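Local atomic coordinates of dihydropteroate synthase (Anaplasma phagocytophilum, PDB entry 6UCZ), a protein that probably catalyses the joining of p-aminobenzoate to a dihydropterin diphosphate to make dihydropteroate, a step in folate synthesis. Residues Leu123-Gly128 against Ser150-Ile155; Asp130-Gln135 against Pro144-Ala149; Leu208-Leu213 against Ser239-Phe244. One frame throughout, in Å; residues are numbered along the deposited sequence.

Contact 1 (Leu123-Gly128 against Ser150-Ile155); sequences LALKLG and SSAKII
The side chain of Leu125 leaves its helix with CG anti to the carbonyl carbon (chi1 -75°) and carries both methyls out toward Ser150 and Ala152. From the other segment, Ser150 turns its OG back between its own backbone N and carbonyl carbon (chi1 72°), which sets the hydroxyl beside the leucine. The two branches of Leu125 then divide the work. CD1 comes up against the serine, 3.2 Å from Ser150 OG and 3.6 Å from Ser150 CB, whereas CD2 reaches along to Ala152, its distance to Ala152 CB being 3.6 Å. An alanine suits that place because its short methyl lets the backbone just ahead of strand 153-157 come close to the leucine. Although OG faces a methyl here, it has polar partners of its own: it is hydrogen-bonded to the carbonyl oxygens of Ile146 and Ala147, in the last turn of helix 143-148. Leu125 also leans on Ile146 and Ile132, so it fills the angle between that helix and the sheet. Helix 118-127 ends at Leu127, and Gly128 closes it in a Schellman motif, with the bond from Gly128 N to Leu125 O measuring 3.0 Å. Gly128 has a positive phi at which a CB would be pressed against the carbonyl oxygen of Leu127, and glycine carries none. No hydrogen bond joins the two segments. The direct contact is van der Waals packing of the leucine methyls on Ala152 CB and on Ser150 CB and OG, while the serine spends its polarity on the helix end and offers the leucine a surface already satisfied.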
loop_
_atom_site.group_PDB
_atom_site.type_symbol
_atom_site.label_atom_id
_atom_site.label_comp_id
_atom_site.label_asym_id
_atom_site.label_seq_id
_atom_site.Cartn_x
_atom_site.Cartn_y
_atom_site.Cartn_z
ATOM N N LEU A 123 3.707 7.776 16.189
ATOM C CA LEU A 123 4.063 6.807 17.219
ATOM C C LEU A 123 4.815 5.630 16.617
ATOM O O LEU A 123 5.816 5.164 17.181
ATOM C CB LEU A 123 2.808 6.340 17.951
ATOM C CG LEU A 123 2.207 7.392 18.894
ATOM C CD1 LEU A 123 0.921 6.891 19.524
ATOM C CD2 LEU A 123 3.210 7.808 19.968
ATOM N N ALA A 124 4.364 5.158 15.454
ATOM C CA ALA A 124 5.049 4.058 14.792
ATOM C C ALA A 124 6.455 4.470 14.385
ATOM O O ALA A 124 7.405 3.692 14.535
ATOM C CB ALA A 124 4.236 3.598 13.574
ATOM N N LEU A 125 6.610 5.707 13.904
ATOM C CA LEU A 125 7.930 6.194 13.519
ATOM C C LEU A 125 8.868 6.250 14.718
ATOM O O LEU A 125 10.057 5.921 14.599
ATOM C CB LEU A 125 7.809 7.565 12.852
ATOM C CG LEU A 125 7.275 7.491 11.416
ATOM C CD1 LEU A 125 6.812 8.851 10.905
ATOM C CD2 LEU A 125 8.343 6.917 10.508
ATOM N N LYS A 126 8.352 6.652 15.886
ATOM C CA LYS A 126 9.186 6.622 17.083
ATOM C C LYS A 126 9.622 5.202 17.419
ATOM O O LYS A 126 10.729 5.001 17.927
ATOM C CB LYS A 126 8.457 7.251 18.270
ATOM C CG LYS A 126 8.455 8.767 18.253
ATOM C CD LYS A 126 7.414 9.347 19.196
ATOM C CE LYS A 126 7.351 10.854 19.053
ATOM N NZ LYS A 126 6.194 11.443 19.787
ATOM N N LEU A 127 8.795 4.199 17.105
ATOM C CA LEU A 127 9.214 2.827 17.361
ATOM C C LEU A 127 10.244 2.342 16.350
ATOM O O LEU A 127 10.951 1.363 16.622
ATOM C CB LEU A 127 8.006 1.888 17.364
ATOM C CG LEU A 127 7.049 2.026 18.540
ATOM C CD1 LEU A 127 5.927 1.005 18.425
ATOM C CD2 LEU A 127 7.823 1.874 19.860
ATOM N N GLY A 128 10.361 3.010 15.207
ATOM C CA GLY A 128 11.396 2.666 14.258
ATOM C C GLY A 128 10.945 2.182 12.895
ATOM O O GLY A 128 11.760 1.596 12.174
ATOM N N SER A 150 10.441 13.304 10.246
ATOM C CA SER A 150 10.915 11.966 10.536
ATOM C C SER A 150 11.783 11.389 9.437
ATOM O O SER A 150 12.330 10.298 9.628
ATOM C CB SER A 150 9.729 11.015 10.771
ATOM O OG SER A 150 9.049 10.742 9.549
ATOM N N SER A 151 11.924 12.074 8.302
ATOM C CA SER A 151 12.745 11.633 7.179
ATOM C C SER A 151 12.253 10.314 6.585
ATOM O O SER A 151 12.968 9.683 5.795
ATOM C CB SER A 151 14.228 11.524 7.565
ATOM O OG SER A 151 14.437 10.519 8.541
ATOM N N ALA A 152 11.058 9.872 6.970
ATOM C CA ALA A 152 10.517 8.601 6.519
ATOM C C ALA A 152 10.149 8.634 5.040
ATOM O O ALA A 152 9.873 9.684 4.455
ATOM C CB ALA A 152 9.262 8.246 7.319
ATOM N N LYS A 153 10.143 7.455 4.435
ATOM C CA LYS A 153 9.523 7.310 3.129
ATOM C C LYS A 153 8.015 7.250 3.330
ATOM O O LYS A 153 7.525 6.741 4.347
ATOM C CB LYS A 153 10.026 6.049 2.430
ATOM C CG LYS A 153 11.538 6.004 2.290
ATOM C CD LYS A 153 12.022 4.661 1.744
ATOM C CE LYS A 153 12.691 3.833 2.840
ATOM N NZ LYS A 153 13.604 2.786 2.289
ATOM N N ILE A 154 7.267 7.763 2.357
ATOM C CA ILE A 154 5.817 7.816 2.502
ATOM C C ILE A 154 5.121 7.405 1.214
ATOM O O ILE A 154 5.446 7.904 0.132
ATOM C CB ILE A 154 5.352 9.212 2.970
ATOM C CG1 ILE A 154 3.826 9.290 2.972
ATOM C CG2 ILE A 154 5.981 10.325 2.133
ATOM C CD1 ILE A 154 3.294 10.357 3.920
ATOM N N ILE A 155 4.165 6.490 1.330
ATOM C CA ILE A 155 3.247 6.156 0.248
ATOM C C ILE A 155 1.972 6.965 0.445
ATOM O O ILE A 155 1.407 6.977 1.546
ATOM C CB ILE A 155 2.917 4.655 0.233
ATOM C CG1 ILE A 155 4.200 3.824 0.225
ATOM C CG2 ILE A 155 2.033 4.305 -0.991
ATOM C CD1 ILE A 155 3.965 2.378 0.621
#

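Contact 2 (Asp130-Gln135 against Pro144-Ala149). With PMM (pterin-6-yl-methyl-monophosphate), chain C.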
loop_
_atom_site.group_PDB
_atom_site.type_symbol
_atom_site.label_atom_id
_atom_site.label_comp_id
_atom_site.label_asym_id
_atom_site.label_seq_id
_atom_site.Cartn_x
_atom_site.Cartn_y
_atom_site.Cartn_z
ATOM N N ASP A 130 9.968 2.212 8.911
ATOM C CA ASP A 130 10.689 2.770 7.777
ATOM C C ASP A 130 9.802 3.514 6.795
ATOM O O ASP A 130 10.298 4.389 6.079
ATOM C CB ASP A 130 11.422 1.646 7.033
ATOM C CG ASP A 130 12.363 0.881 7.943
ATOM O OD1 ASP A 130 13.473 1.389 8.172
ATOM O OD2 ASP A 130 11.980 -0.190 8.456
ATOM N N TYR A 131 8.519 3.178 6.728
ATOM C CA TYR A 131 7.595 3.802 5.792
ATOM C C TYR A 131 6.330 4.213 6.516
ATOM O O TYR A 131 5.855 3.491 7.398
ATOM C CB TYR A 131 7.153 2.855 4.642
ATOM C CG TYR A 131 8.230 2.255 3.772
ATOM C CD1 TYR A 131 8.989 1.177 4.204
ATOM C CD2 TYR A 131 8.429 2.725 2.484
ATOM C CE1 TYR A 131 9.968 0.614 3.384
ATOM C CE2 TYR A 131 9.385 2.181 1.664
ATOM C CZ TYR A 131 10.151 1.123 2.109
ATOM O OH TYR A 131 11.100 0.601 1.268
ATOM N N ILE A 132 5.770 5.352 6.116
ATOM C CA ILE A 132 4.350 5.617 6.310
ATOM C C ILE A 132 3.617 5.177 5.050
ATOM O O ILE A 132 3.883 5.685 3.953
ATOM C CB ILE A 132 4.064 7.098 6.585
ATOM C CG1 ILE A 132 4.918 7.652 7.726
ATOM C CG2 ILE A 132 2.569 7.286 6.892
ATOM C CD1 ILE A 132 4.768 9.151 7.871
ATOM N N ASN A 133 2.709 4.228 5.185
ATOM C CA ASN A 133 1.819 3.880 4.081
ATOM C C ASN A 133 0.542 4.678 4.326
ATOM O O ASN A 133 -0.405 4.199 4.947
ATOM C CB ASN A 133 1.584 2.377 4.013
ATOM C CG ASN A 133 0.550 2.001 2.981
ATOM O OD1 ASN A 133 0.200 2.802 2.105
ATOM N ND2 ASN A 133 0.023 0.792 3.100
ATOM N N ASP A 134 0.532 5.925 3.851
ATOM C CA ASP A 134 -0.568 6.850 4.144
ATOM C C ASP A 134 -1.714 6.530 3.208
ATOM O O ASP A 134 -1.898 7.171 2.168
ATOM C CB ASP A 134 -0.138 8.305 3.997
ATOM C CG ASP A 134 -1.287 9.285 4.257
ATOM O OD1 ASP A 134 -2.336 8.872 4.800
ATOM O OD2 ASP A 134 -1.135 10.475 3.913
ATOM N N GLN A 135 -2.540 5.569 3.632
ATOM C CA GLN A 135 -3.690 5.165 2.833
ATOM C C GLN A 135 -4.714 6.291 2.702
ATOM O O GLN A 135 -5.545 6.260 1.791
ATOM C CB GLN A 135 -4.325 3.950 3.502
ATOM C CG GLN A 135 -5.455 3.314 2.751
ATOM C CD GLN A 135 -6.228 2.337 3.610
ATOM O OE1 GLN A 135 -7.412 2.093 3.366
ATOM N NE2 GLN A 135 -5.565 1.777 4.633
ATOM N N PRO A 144 1.804 15.569 6.563
ATOM C CA PRO A 144 3.067 16.092 6.004
ATOM C C PRO A 144 4.091 16.500 7.052
ATOM O O PRO A 144 5.290 16.246 6.874
ATOM C CB PRO A 144 2.600 17.290 5.167
ATOM C CG PRO A 144 1.198 16.932 4.776
ATOM C CD PRO A 144 0.634 16.256 5.985
ATOM N N ALA A 145 3.657 17.125 8.145
ATOM C CA ALA A 145 4.600 17.521 9.184
ATOM C C ALA A 145 5.261 16.299 9.809
ATOM O O ALA A 145 6.469 16.305 10.070
ATOM C CB ALA A 145 3.886 18.361 10.249
ATOM N N ILE A 146 4.491 15.228 10.023
ATOM C CA ILE A 146 5.044 13.999 10.591
ATOM C C ILE A 146 6.073 13.377 9.650
ATOM O O ILE A 146 7.159 12.972 10.074
ATOM C CB ILE A 146 3.918 13.000 10.914
ATOM C CG1 ILE A 146 3.090 13.492 12.095
ATOM C CG2 ILE A 146 4.500 11.630 11.229
ATOM C CD1 ILE A 146 3.932 14.024 13.215
ATOM N N ALA A 147 5.740 13.275 8.359
ATOM C CA ALA A 147 6.684 12.680 7.417
ATOM C C ALA A 147 7.954 13.513 7.309
ATOM O O ALA A 147 9.065 12.966 7.294
ATOM C CB ALA A 147 6.028 12.523 6.043
ATOM N N ALA A 148 7.810 14.841 7.256
ATOM C CA ALA A 148 8.979 15.694 7.091
ATOM C C ALA A 148 9.876 15.650 8.317
ATOM O O ALA A 148 11.100 15.541 8.183
ATOM C CB ALA A 148 8.548 17.135 6.813
ATOM N N ALA A 149 9.288 15.652 9.515
ATOM C CA ALA A 149 10.080 15.671 10.737
ATOM C C ALA A 149 10.646 14.306 11.090
ATOM O O ALA A 149 11.313 14.174 12.120
ATOM C CB ALA A 149 9.242 16.189 11.907
HETATM N N5 PMM C . -5.271 -1.405 0.014
HETATM C C6 PMM C . -5.739 -1.642 1.244
HETATM C C7 PMM C . -5.116 -1.112 2.358
HETATM N N8 PMM C . -4.032 -0.329 2.313
HETATM N N1 PMM C . -2.441 0.692 1.036
HETATM C C2 PMM C . -1.932 0.974 -0.157
HETATM N N2 PMM C . -0.857 1.764 -0.251
HETATM N N3 PMM C . -2.466 0.506 -1.328
HETATM C C4 PMM C . -3.584 -0.291 -1.423
HETATM O O4 PMM C . -4.019 -0.650 -2.517
HETATM C C4A PMM C . -4.184 -0.629 -0.115
HETATM C C8A PMM C . -3.570 -0.099 1.078
HETATM C C9 PMM C . -7.004 -2.460 1.322
HETATM O O10 PMM C . -6.706 -3.828 0.976
HETATM P PA PMM C . -6.700 -5.018 2.072
HETATM O O1P PMM C . -6.562 -6.301 1.236
HETATM O O2P PMM C . -8.079 -5.054 2.717
HETATM O O3P PMM C . -5.590 -4.815 3.049
#
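Strand 131-134 and helix 143-148 are the first two elements of a beta-alpha-beta unit in the parallel barrel, and Ile132 meets Ile146 and Ala147 where they pack together. One methyl does the touching: Ile132 CD1 lies 4.0 Å from Ala147 CB and 4.2 Å from Ile146 CG2. Ala147 is small enough to bring its helix close to the strand. Ile146 offers only its CG2 branch, the end of its longer arm leading away. Isoleucine, branched at CB, fits a strand well, and Ile132 also packs on Ala121 of helix 118-127.

The next residue, Asn133, sends its side chain to the other side of the strand, into the pterin pocket. With CG anti to the backbone N (chi1 174°), its amide presents both its oxygen and its nitrogen to the ligand. The pterin amino group N2 donates almost straight to Asn133 OD1, at 2.8 Å and 176°. Alongside, Asn133 ND2 donates to ring nitrogen N1 over 3.2 Å with an angle of 157°. A second bond from ND2 to Asp71 OD2 fixes which end of the amide is the donor. Beyond the strand, the extended chain of Gln135 brings NE2 to 3.5 Å from pterin N8, while NE2 itself is hydrogen-bonded to Asp114. The chemistry is thus split between successive residues: an apolar methyl seats the strand against its helix, and a neighbouring amide, matched donor to acceptor with the pterin, reads the ligand's hydrogen-bonding pattern.

Contact 3 (Leu208-Leu213 against Ser239-Phe244); sequences LGFGKL and SRKSMF. With PMM (pterin-6-yl-methyl-monophosphate), chain C.
Lys241 NZ is gripped by three acceptors: N5 of the pterin at 3.2 Å, the carbonyl oxygen of Leu208 (Lys241 NZ to Leu208 O, 3.3 Å) and the carbonyl oxygen of Gly237. The same nitrogen lies 2.8 Å from O4 of the ligand. A lysine suits the place, since its ammonium group can donate in several directions and its long chain can bend to arrive there; bends at chi2 (-103°) and chi4 (88°) bring NZ beside the pterin edge that carries N5 and O4, close to the ring plane. In the bond to Leu208 O the donor stands 28° off the carbonyl plane. Next along the chain, Gly209 is turned so that a CB would crowd Lys241 CD, and its positive phi also suits glycine. Phe210 adds an apolar wall. It meets the ligand with its edge, Phe210 CE2 being 3.5 Å from PMM N5, near the plane of the phenyl ring. Lys212 folds back to secure this loop, its NZ donating to Phe210 O over 3.0 Å and also bonding Gly207 and His158. Away from the ligand, Leu208 CD1 and Met243 SD touch at 3.8 Å, the thioether sulfur lying against a methyl of the branched leucine as the two side chains cross at a slant. The contact thus joins the loops that follow strands 202-205 and 235-236. Leu208 rests on Ser217 and Ile220 of helix 214-222, Met243 reaches Ser217 of that same helix and Leu261 of helix 255-267, and Phe244 sets its ring edge-to-face with Trp218.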
loop_
_atom_site.group_PDB
_atom_site.type_symbol
_atom_site.label_atom_id
_atom_site.label_comp_id
_atom_site.label_asym_id
_atom_site.label_seq_id
_atom_site.Cartn_x
_atom_site.Cartn_y
_atom_site.Cartn_z
ATOM N N LEU A 208 -6.093 0.961 -6.197
ATOM C CA LEU A 208 -6.986 0.069 -6.928
ATOM C C LEU A 208 -8.148 -0.352 -6.044
ATOM O O LEU A 208 -7.978 -0.625 -4.853
ATOM C CB LEU A 208 -6.222 -1.177 -7.429
ATOM C CG LEU A 208 -5.006 -0.960 -8.339
ATOM C CD1 LEU A 208 -4.512 -2.298 -8.989
ATOM C CD2 LEU A 208 -5.381 0.028 -9.430
ATOM N N GLY A 209 -9.350 -0.359 -6.616
ATOM C CA GLY A 209 -10.530 -0.717 -5.859
ATOM C C GLY A 209 -11.152 0.396 -5.021
ATOM O O GLY A 209 -12.301 0.250 -4.600
ATOM N N PHE A 210 -10.420 1.463 -4.692
ATOM C CA PHE A 210 -10.968 2.522 -3.827
ATOM C C PHE A 210 -11.830 3.457 -4.670
ATOM O O PHE A 210 -11.343 4.366 -5.345
ATOM C CB PHE A 210 -9.854 3.265 -3.095
ATOM C CG PHE A 210 -9.252 2.467 -1.968
ATOM C CD1 PHE A 210 -9.733 2.606 -0.668
ATOM C CD2 PHE A 210 -8.226 1.555 -2.208
ATOM C CE1 PHE A 210 -9.194 1.858 0.376
ATOM C CE2 PHE A 210 -7.687 0.797 -1.173
ATOM C CZ PHE A 210 -8.166 0.951 0.123
ATOM N N GLY A 211 -13.130 3.190 -4.676
ATOM C CA GLY A 211 -14.041 3.902 -5.551
ATOM C C GLY A 211 -13.839 3.618 -7.020
ATOM O O GLY A 211 -14.270 4.409 -7.863
ATOM N N LYS A 212 -13.230 2.481 -7.355
ATOM C CA LYS A 212 -12.867 2.149 -8.726
ATOM C C LYS A 212 -13.425 0.764 -9.014
ATOM O O LYS A 212 -12.937 -0.231 -8.466
ATOM C CB LYS A 212 -11.348 2.176 -8.889
ATOM C CG LYS A 212 -10.737 3.524 -8.524
ATOM C CD LYS A 212 -9.227 3.493 -8.585
ATOM C CE LYS A 212 -8.640 4.816 -8.106
ATOM N NZ LYS A 212 -8.738 4.974 -6.628
ATOM N N LEU A 213 -14.414 0.702 -9.899
ATOM C CA LEU A 213 -15.014 -0.559 -10.274
ATOM C C LEU A 213 -13.975 -1.432 -10.974
ATOM O O LEU A 213 -12.961 -0.929 -11.466
ATOM C CB LEU A 213 -16.239 -0.321 -11.148
ATOM C CG LEU A 213 -17.402 0.293 -10.377
ATOM C CD1 LEU A 213 -18.536 0.649 -11.315
ATOM C CD2 LEU A 213 -17.873 -0.655 -9.284
ATOM N N SER A 239 -3.690 -7.072 -4.527
ATOM C CA SER A 239 -3.787 -8.432 -4.011
ATOM C C SER A 239 -5.183 -8.758 -3.500
ATOM O O SER A 239 -5.682 -8.105 -2.587
ATOM C CB SER A 239 -2.747 -8.630 -2.910
ATOM O OG SER A 239 -2.765 -9.961 -2.458
ATOM N N ARG A 240 -5.808 -9.789 -4.086
ATOM C CA ARG A 240 -7.116 -10.302 -3.691
ATOM C C ARG A 240 -8.239 -9.276 -3.860
ATOM O O ARG A 240 -9.349 -9.507 -3.377
ATOM C CB ARG A 240 -7.118 -10.809 -2.239
ATOM C CG ARG A 240 -6.079 -11.896 -1.917
ATOM C CD ARG A 240 -6.196 -12.321 -0.465
ATOM N NE ARG A 240 -5.227 -13.359 -0.136
ATOM C CZ ARG A 240 -5.037 -13.844 1.082
ATOM N NH1 ARG A 240 -5.745 -13.383 2.103
ATOM N NH2 ARG A 240 -4.132 -14.790 1.280
ATOM N N LYS A 241 -8.002 -8.185 -4.581
ATOM C CA LYS A 241 -8.985 -7.102 -4.667
ATOM C C LYS A 241 -10.185 -7.514 -5.522
ATOM O O LYS A 241 -10.115 -8.424 -6.356
ATOM C CB LYS A 241 -8.327 -5.846 -5.237
ATOM C CG LYS A 241 -7.289 -5.190 -4.275
ATOM C CD LYS A 241 -7.899 -3.969 -3.625
ATOM C CE LYS A 241 -7.112 -3.390 -2.438
ATOM N NZ LYS A 241 -6.115 -2.425 -2.885
ATOM N N SER A 242 -11.310 -6.831 -5.294
ATOM C CA SER A 242 -12.538 -7.190 -5.988
ATOM C C SER A 242 -12.422 -7.022 -7.498
ATOM O O SER A 242 -13.260 -7.566 -8.227
ATOM C CB SER A 242 -13.704 -6.356 -5.447
ATOM O OG SER A 242 -13.502 -5.000 -5.744
ATOM N N MET A 243 -11.403 -6.302 -7.989
ATOM C CA MET A 243 -11.173 -6.251 -9.432
ATOM C C MET A 243 -11.089 -7.657 -10.039
ATOM O O MET A 243 -11.445 -7.856 -11.207
ATOM C CB MET A 243 -9.912 -5.443 -9.745
ATOM C CG MET A 243 -8.591 -6.073 -9.229
ATOM S SD MET A 243 -7.123 -5.023 -9.396
ATOM C CE MET A 243 -6.974 -4.960 -11.181
ATOM N N PHE A 244 -10.671 -8.649 -9.255
ATOM C CA PHE A 244 -10.624 -10.014 -9.771
ATOM C C PHE A 244 -11.996 -10.656 -9.861
ATOM O O PHE A 244 -12.099 -11.771 -10.358
ATOM C CB PHE A 244 -9.700 -10.880 -8.912
ATOM C CG PHE A 244 -8.253 -10.547 -9.083
ATOM C CD1 PHE A 244 -7.522 -11.079 -10.144
ATOM C CD2 PHE A 244 -7.636 -9.636 -8.239
ATOM C CE1 PHE A 244 -6.168 -10.758 -10.323
ATOM C CE2 PHE A 244 -6.311 -9.298 -8.425
ATOM C CZ PHE A 244 -5.572 -9.873 -9.476
HETATM N N5 PMM C . -5.271 -1.405 0.014
HETATM C C6 PMM C . -5.739 -1.642 1.244
HETATM C C7 PMM C . -5.116 -1.112 2.358
HETATM N N8 PMM C . -4.032 -0.329 2.313
HETATM N N1 PMM C . -2.441 0.692 1.036
HETATM C C2 PMM C . -1.932 0.974 -0.157
HETATM N N2 PMM C . -0.857 1.764 -0.251
HETATM N N3 PMM C . -2.466 0.506 -1.328
HETATM C C4 PMM C . -3.584 -0.291 -1.423
HETATM O O4 PMM C . -4.019 -0.650 -2.517
HETATM C C4A PMM C . -4.184 -0.629 -0.115
HETATM C C8A PMM C . -3.570 -0.099 1.078
HETATM C C9 PMM C . -7.004 -2.460 1.322
HETATM O O10 PMM C . -6.706 -3.828 0.976
HETATM P PA PMM C . -6.700 -5.018 2.072
HETATM O O1P PMM C . -6.562 -6.301 1.236
HETATM O O2P PMM C . -8.079 -5.054 2.717
HETATM O O3P PMM C . -5.590 -4.815 3.049
#

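In the fold
Contacts 1 and 2 are neighbours, their centres 6 Å apart, and contact 2 falls between the two segments of contact 1 along the chain. Adjacent strands 131-134 and 153-157 of the parallel sheet link them, with probable backbone hydrogen bonds between Ile155 and both Ile132 and Asp134. Contact 3 comes later in the sequence, its centre about 24 Å from that of contact 2 and 27 Å from that of contact 1, on the opposite side of the chain's centre. Contacts 2 and 3 nevertheless meet at Gln135 and Phe210, and both touch the ligand. The pterin pocket is therefore assembled from parts of one barrel far apart along the chain, to which contact 1 adds Ile155.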